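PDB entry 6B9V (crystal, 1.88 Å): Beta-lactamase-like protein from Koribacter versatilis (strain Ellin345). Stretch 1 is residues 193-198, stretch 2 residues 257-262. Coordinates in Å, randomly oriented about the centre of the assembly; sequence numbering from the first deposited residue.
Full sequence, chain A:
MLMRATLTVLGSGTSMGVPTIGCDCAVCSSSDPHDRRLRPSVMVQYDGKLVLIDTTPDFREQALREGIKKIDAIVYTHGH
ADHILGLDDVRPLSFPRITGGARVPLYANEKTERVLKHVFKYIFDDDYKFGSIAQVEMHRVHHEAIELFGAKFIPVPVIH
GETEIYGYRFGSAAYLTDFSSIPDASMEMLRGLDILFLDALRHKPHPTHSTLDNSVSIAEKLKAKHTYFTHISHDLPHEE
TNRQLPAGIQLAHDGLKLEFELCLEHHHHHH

Stretch 1 193-198: LDILFL
Stretch 2 257-262: KLEFEL

Residues 193-198 and 257-262 lie in one chain and meet mainly through side chains, and no hydrogen bond passes between them. Strand 195-198 and strand 257-262 run at 124° between their N-to-C directions, and their axes come no nearer than 9.5 Å, too far for backbone pairing. The register is set where Asp-194 CA lies 6.9 Å from Phe-260 CA, and 238 Å² is buried in total.

Leu-193 (phi/psi -82/150; chi1 m, chi2 t) is buried but out of reach of the second stretch. At Asp-194 the backbone turns to -82/-38 before the strand begins. Its CB points toward the other stretch, with chi1 m (-74°) and chi2 -27°, and Asp-194 OD2 stands 4.2 Å from Glu-261 CG. This is a contact with the methylene part of Glu-261 (chi1 p, chi2 t); OD2 finds its hydrogen bond elsewhere in the structure.

Ile-195 (-134/128) is the centre of the contact. CB of Ile-195 points toward the second stretch, and the m,t rotamer (chi1 -64°, chi2 176°) places Ile-195 CD1 3.5 Å from Leu-258 CB and 3.8 Å from Phe-260 CB. These two contacts are apolar; Ile-195 CD1 also lies 3.6 Å from Glu-259 O, a van der Waals contact with a backbone carbonyl. Phe-260 (-154/-179; chi1 p, chi2 105°) directs CB toward stretch 1 while its ring leads away, and Ile-195 CD1 approaches that ring obliquely. Glu-259 (-97/142; t,t) points its CB away.

Leu-196 (-133/129; t,p) makes no contact, as expected from strand alternation. Phe-197 (-104/133; chi1 -82°, chi2 70°) starts sideways, but its ring reaches back so that Phe-197 CE1 lies 3.7 Å from Leu-258 CD1, the methyl sitting at the ring edge. Leu-258 (-134/135; m,t) thus packs against both Ile-195 and Phe-197. Leu-198 (-127/148; m,t) is out of reach, as are Lys-257 (-118/136) and Leu-262 (-144/125; t,p).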

ATOM      1  N   LEU A 193       9.454 -16.005  28.074  1.00 23.43           N
ATOM      2  CA  LEU A 193       9.100 -14.682  27.533  1.00 17.52           C
ATOM      3  C   LEU A 193       8.028 -13.971  28.363  1.00 17.75           C
ATOM      4  O   LEU A 193       7.183 -14.623  28.974  1.00 17.69           O
ATOM      5  CB  LEU A 193       8.599 -14.822  26.094  1.00 21.56           C
ATOM      6  CG  LEU A 193       9.625 -15.347  25.090  1.00 23.51           C
ATOM      7  CD1 LEU A 193       8.933 -15.801  23.811  1.00 22.54           C
ATOM      8  CD2 LEU A 193      10.685 -14.266  24.819  1.00 24.57           C
ATOM      9  N   ASP A 194       8.068 -12.637  28.376  1.00 20.45           N
ATOM     10  CA  ASP A 194       6.963 -11.826  28.885  1.00 22.49           C
ATOM     11  C   ASP A 194       5.885 -11.679  27.812  1.00 21.83           C
ATOM     12  O   ASP A 194       4.685 -11.695  28.104  1.00 17.95           O
ATOM     13  CB  ASP A 194       7.438 -10.427  29.303  1.00 27.88           C
ATOM     14  CG  ASP A 194       8.211 -10.429  30.596  1.00 38.94           C
ATOM     15  OD1 ASP A 194       7.981 -11.332  31.425  1.00 34.30           O
ATOM     16  OD2 ASP A 194       9.041  -9.514  30.783  1.00 50.62           O
ATOM     17  N   ILE A 195       6.343 -11.536  26.572  1.00 18.14           N
ATOM     18  CA  ILE A 195       5.481 -11.275  25.422  1.00 14.64           C
ATOM     19  C   ILE A 195       5.857 -12.188  24.260  1.00 15.68           C
ATOM     20  O   ILE A 195       7.025 -12.244  23.852  1.00 17.27           O
ATOM     21  CB  ILE A 195       5.585  -9.811  24.946  1.00 22.13           C
ATOM     22  CG1 ILE A 195       5.081  -8.853  26.023  1.00 28.45           C
ATOM     23  CG2 ILE A 195       4.786  -9.600  23.664  1.00 26.98           C
ATOM     24  CD1 ILE A 195       5.246  -7.418  25.635  1.00 35.61           C
ATOM     25  N   LEU A 196       4.864 -12.880  23.708  1.00 16.95           N
ATOM     26  CA  LEU A 196       5.087 -13.718  22.526  1.00 17.05           C
ATOM     27  C   LEU A 196       4.014 -13.486  21.458  1.00 17.38           C
ATOM     28  O   LEU A 196       2.818 -13.524  21.756  1.00 20.37           O
ATOM     29  CB  LEU A 196       5.111 -15.193  22.925  1.00 16.50           C
ATOM     30  CG  LEU A 196       5.161 -16.221  21.789  1.00 16.86           C
ATOM     31  CD1 LEU A 196       6.457 -16.096  20.998  1.00 16.01           C
ATOM     32  CD2 LEU A 196       5.002 -17.632  22.362  1.00 14.68           C
ATOM     33  N   PHE A 197       4.434 -13.231  20.223  1.00 15.47           N
ATOM     34  CA  PHE A 197       3.486 -13.183  19.107  1.00 16.56           C
ATOM     35  C   PHE A 197       3.595 -14.462  18.287  1.00 18.64           C
ATOM     36  O   PHE A 197       4.696 -14.894  17.969  1.00 15.51           O
ATOM     37  CB  PHE A 197       3.730 -11.963  18.210  1.00 12.76           C
ATOM     38  CG  PHE A 197       3.101 -10.689  18.736  1.00 13.75           C
ATOM     39  CD1 PHE A 197       3.612 -10.071  19.864  1.00 14.50           C
ATOM     40  CD2 PHE A 197       2.012 -10.112  18.090  1.00 16.73           C
ATOM     41  CE1 PHE A 197       3.034  -8.907  20.365  1.00 16.79           C
ATOM     42  CE2 PHE A 197       1.419  -8.948  18.583  1.00 14.74           C
ATOM     43  CZ  PHE A 197       1.932  -8.345  19.720  1.00 16.11           C
ATOM     44  N   LEU A 198       2.451 -15.067  17.974  1.00 14.57           N
ATOM     45  CA  LEU A 198       2.376 -16.219  17.079  1.00 13.86           C
ATOM     46  C   LEU A 198       1.368 -15.974  15.970  1.00 13.73           C
ATOM     47  O   LEU A 198       0.358 -15.320  16.178  1.00 13.37           O
ATOM     48  CB  LEU A 198       1.961 -17.497  17.829  1.00 14.79           C
ATOM     49  CG  LEU A 198       2.852 -17.956  18.983  1.00 17.99           C
ATOM     50  CD1 LEU A 198       2.207 -19.179  19.677  1.00 20.82           C
ATOM     51  CD2 LEU A 198       4.246 -18.297  18.482  1.00 14.76           C
ATOM     52  N   LYS A 257      -0.260  -1.570  22.186  1.00 15.83           N
ATOM     53  CA  LYS A 257       1.075  -1.241  22.667  1.00 19.00           C
ATOM     54  C   LYS A 257       1.389  -2.052  23.920  1.00 20.27           C
ATOM     55  O   LYS A 257       0.561  -2.162  24.813  1.00 19.50           O
ATOM     56  CB  LYS A 257       1.200   0.269  22.953  1.00 18.10           C
ATOM     57  CG  LYS A 257       1.203   1.113  21.691  1.00 26.50           C
ATOM     58  CD  LYS A 257       1.441   2.591  21.998  1.00 33.34           C
ATOM     59  CE  LYS A 257       1.616   3.391  20.722  1.00 30.43           C
ATOM     60  NZ  LYS A 257       2.954   3.188  20.070  1.00 27.71           N
ATOM     61  N   LEU A 258       2.597  -2.601  23.978  1.00 15.09           N
ATOM     62  CA  LEU A 258       3.004  -3.492  25.052  1.00 18.00           C
ATOM     63  C   LEU A 258       4.376  -3.122  25.572  1.00 24.79           C
ATOM     64  O   LEU A 258       5.288  -2.884  24.787  1.00 16.56           O
ATOM     65  CB  LEU A 258       3.028  -4.930  24.557  1.00 19.53           C
ATOM     66  CG  LEU A 258       1.706  -5.507  24.055  1.00 22.01           C
ATOM     67  CD1 LEU A 258       1.963  -6.812  23.282  1.00 23.00           C
ATOM     68  CD2 LEU A 258       0.764  -5.727  25.233  1.00 25.06           C
ATOM     69  N   GLU A 259       4.528  -3.100  26.891  1.00 29.10           N
ATOM     70  CA  GLU A 259       5.805  -2.750  27.500  1.00 29.11           C
ATOM     71  C   GLU A 259       6.561  -4.019  27.841  1.00 27.01           C
ATOM     72  O   GLU A 259       5.961  -5.006  28.252  1.00 27.62           O
ATOM     73  CB  GLU A 259       5.598  -1.894  28.756  1.00 41.09           C
ATOM     74  CG  GLU A 259       6.879  -1.255  29.269  1.00 58.96           C
ATOM     75  CD  GLU A 259       6.663  -0.409  30.508  1.00 70.60           C
ATOM     76  OE1 GLU A 259       5.565   0.172  30.651  1.00 77.51           O
ATOM     77  OE2 GLU A 259       7.598  -0.316  31.332  1.00 68.68           O
ATOM     78  N   PHE A 260       7.875  -4.009  27.650  1.00 26.41           N
ATOM     79  CA  PHE A 260       8.686  -5.171  28.018  1.00 24.22           C
ATOM     80  C   PHE A 260      10.111  -4.728  28.330  1.00 26.43           C
ATOM     81  O   PHE A 260      10.405  -3.539  28.312  1.00 26.25           O
ATOM     82  CB  PHE A 260       8.661  -6.237  26.921  1.00 22.38           C
ATOM     83  CG  PHE A 260       9.361  -5.843  25.658  1.00 22.41           C
ATOM     84  CD1 PHE A 260      10.610  -6.368  25.353  1.00 21.25           C
ATOM     85  CD2 PHE A 260       8.769  -4.956  24.767  1.00 16.27           C
ATOM     86  CE1 PHE A 260      11.262  -6.006  24.190  1.00 21.02           C
ATOM     87  CE2 PHE A 260       9.407  -4.597  23.593  1.00 21.40           C
ATOM     88  CZ  PHE A 260      10.653  -5.125  23.299  1.00 25.66           C
ATOM     89  N   GLU A 261      10.989  -5.671  28.656  1.00 29.08           N
ATOM     90  CA  GLU A 261      12.338  -5.297  29.045  1.00 32.84           C
ATOM     91  C   GLU A 261      13.363  -5.798  28.050  1.00 34.44           C
ATOM     92  O   GLU A 261      13.185  -6.849  27.426  1.00 32.68           O
ATOM     93  CB  GLU A 261      12.661  -5.820  30.443  1.00 38.88           C
ATOM     94  CG  GLU A 261      12.576  -7.316  30.583  1.00 48.95           C
ATOM     95  CD  GLU A 261      13.013  -7.782  31.958  1.00 56.07           C
ATOM     96  OE1 GLU A 261      12.645  -7.122  32.953  1.00 55.46           O
ATOM     97  OE2 GLU A 261      13.733  -8.800  32.039  1.00 59.05           O
ATOM     98  N   LEU A 262      14.441  -5.030  27.926  1.00 29.22           N
ATOM     99  CA  LEU A 262      15.476  -5.259  26.927  1.00 30.90           C
ATOM    100  C   LEU A 262      16.851  -4.906  27.503  1.00 37.59           C
ATOM    101  O   LEU A 262      17.044  -3.792  27.976  1.00 46.32           O
ATOM    102  CB  LEU A 262      15.179  -4.408  25.686  1.00 31.53           C
ATOM    103  CG  LEU A 262      15.946  -4.621  24.387  1.00 33.30           C
ATOM    104  CD1 LEU A 262      15.824  -6.056  23.925  1.00 35.54           C
ATOM    105  CD2 LEU A 262      15.405  -3.668  23.329  1.00 38.76           C
TER